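Transcriptional regulator kdgR (Escherichia coli, PDB 1YSP) represses transcription of the genes for transport and catabolism of 2-keto-3-deoxygluconate and of eda, this chain being its C-terminal IclR-type domain. Local coordinates at residues A[74-77]-A[78-82]. Residues are numbered along the deposited sequence; the frame is centred on the assembly and turned at random.
Sequences DEVK and QILEG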
loop_
_atom_site.group_PDB
_atom_site.type_symbol
_atom_site.label_atom_id
_atom_site.label_comp_id
_atom_site.label_asym_id
_atom_site.label_seq_id
_atom_site.Cartn_x
_atom_site.Cartn_y
_atom_site.Cartn_z
ATOM N N ASP A 74 -6.472 -6.756 17.229
ATOM C CA ASP A 74 -5.642 -7.496 18.178
ATOM C C ASP A 74 -4.487 -8.193 17.488
ATOM O O ASP A 74 -3.369 -8.166 17.998
ATOM C CB ASP A 74 -6.470 -8.449 19.063
ATOM C CG ASP A 74 -6.666 -7.889 20.472
ATOM O OD1 ASP A 74 -5.884 -8.263 21.377
ATOM O OD2 ASP A 74 -7.558 -7.044 20.676
ATOM N N GLU A 75 -4.753 -8.778 16.322
ATOM C CA GLU A 75 -3.712 -9.173 15.387
ATOM C C GLU A 75 -2.761 -8.002 15.030
ATOM O O GLU A 75 -1.558 -8.191 15.020
ATOM C CB GLU A 75 -4.337 -9.714 14.111
ATOM C CG GLU A 75 -4.413 -11.228 14.009
ATOM C CD GLU A 75 -4.180 -11.677 12.586
ATOM O OE1 GLU A 75 -4.913 -12.572 12.078
ATOM O OE2 GLU A 75 -3.261 -11.094 11.965
ATOM N N VAL A 76 -3.319 -6.813 14.772
ATOM C CA VAL A 76 -2.525 -5.589 14.494
ATOM C C VAL A 76 -1.579 -5.287 15.654
ATOM O O VAL A 76 -0.374 -5.226 15.462
ATOM C CB VAL A 76 -3.413 -4.337 14.159
ATOM C CG1 VAL A 76 -2.573 -3.032 14.185
ATOM C CG2 VAL A 76 -4.124 -4.493 12.792
ATOM N N LYS A 77 -2.126 -5.098 16.864
ATOM C CA LYS A 77 -1.270 -4.755 18.001
ATOM C C LYS A 77 -0.203 -5.862 18.222
ATOM O O LYS A 77 0.937 -5.559 18.545
ATOM C CB LYS A 77 -2.108 -4.418 19.251
ATOM C CG LYS A 77 -2.641 -2.958 19.279
ATOM C CD LYS A 77 -3.424 -2.645 20.585
ATOM C CE LYS A 77 -2.601 -3.071 21.826
ATOM N NZ LYS A 77 -3.204 -2.744 23.169
ATOM N N GLN A 78 -0.567 -7.116 17.973
ATOM C CA GLN A 78 0.384 -8.263 17.968
ATOM C C GLN A 78 1.525 -8.117 16.949
ATOM O O GLN A 78 2.713 -8.197 17.306
ATOM C CB GLN A 78 -0.374 -9.585 17.749
ATOM C CG GLN A 78 0.521 -10.816 17.511
ATOM C CD GLN A 78 -0.250 -12.160 17.403
ATOM O OE1 GLN A 78 -1.297 -12.271 16.727
ATOM N NE2 GLN A 78 0.302 -13.200 18.050
ATOM N N ILE A 79 1.168 -7.915 15.680
ATOM C CA ILE A 79 2.165 -7.671 14.625
ATOM C C ILE A 79 3.108 -6.507 15.031
ATOM O O ILE A 79 4.326 -6.604 14.925
ATOM C CB ILE A 79 1.470 -7.358 13.278
ATOM C CG1 ILE A 79 0.667 -8.568 12.764
ATOM C CG2 ILE A 79 2.500 -6.923 12.236
ATOM C CD1 ILE A 79 -0.480 -8.198 11.793
ATOM N N LEU A 80 2.541 -5.407 15.527
ATOM C CA LEU A 80 3.342 -4.209 15.803
ATOM C C LEU A 80 4.143 -4.247 17.116
ATOM O O LEU A 80 5.011 -3.393 17.361
ATOM C CB LEU A 80 2.449 -2.975 15.780
ATOM C CG LEU A 80 1.794 -2.685 14.430
ATOM C CD1 LEU A 80 0.866 -1.500 14.655
ATOM C CD2 LEU A 80 2.856 -2.424 13.393
ATOM N N GLU A 81 3.897 -5.269 17.929
ATOM C CA GLU A 81 4.616 -5.404 19.224
ATOM C C GLU A 81 6.128 -5.333 19.128
ATOM O O GLU A 81 6.779 -4.670 19.940
ATOM C CB GLU A 81 4.218 -6.725 19.897
ATOM C CG GLU A 81 3.076 -6.555 20.832
ATOM C CD GLU A 81 3.521 -6.018 22.176
ATOM O OE1 GLU A 81 3.726 -6.846 23.103
ATOM O OE2 GLU A 81 3.680 -4.780 22.309
ATOM N N GLY A 82 6.677 -6.010 18.125
ATOM C CA GLY A 82 8.119 -6.113 17.950
ATOM C C GLY A 82 8.799 -4.903 17.308
ATOM O O GLY A 82 10.013 -4.705 17.482
#
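I79 lies against the backbone of E75, one turn earlier in the short helix 73-80. Its CB has two carbonyl oxygens on one side, E75 O and V76 O, each 3.6 Å away. CG1 points back along the helix, anti to the carbonyl carbon of I79 (chi1 -65°), which brings it 3.2 Å from E75 O. From there CD1 stays close to the same oxygen and ends 4.0 Å from OE2 of E75, whose bent chain passes the isoleucine at a slant. CG1 and CD1 thus lie together against E75 O while it accepts the nearly straight hydrogen bond from I79 N (2.8 Å, 173° at the hydrogen). On the buried side of the helix V76 and L80 run alongside each other in the same direction. CG1 of V76, anti to its backbone N (chi1 168°), meets L80 CD1 at 3.8 Å, and L80 N donates to V76 O, nearly in line with its C=O. Q78 N closes the preceding turn on D74 O, and its extended side chain runs back along the exposed face, with OE1 beside E75. These successive i to i+4 bonds are the regular ladder of an alpha-helix. Replacing I79 by an alanine would probably open a gap over E75 O and beside L68 and L58, and take away the apolar neighbour of the E75 carboxylate. The helix packs at the edge of the IclR-type effector domain; the centre of this contact lies about 18 Å from the centre of the chain. V76 touches L100 of helix 96-109, and L80 touches T96 and L99; L80 and I79 share L68 of helix 62-69, and I79 also reaches L58, just beyond strand 55-57.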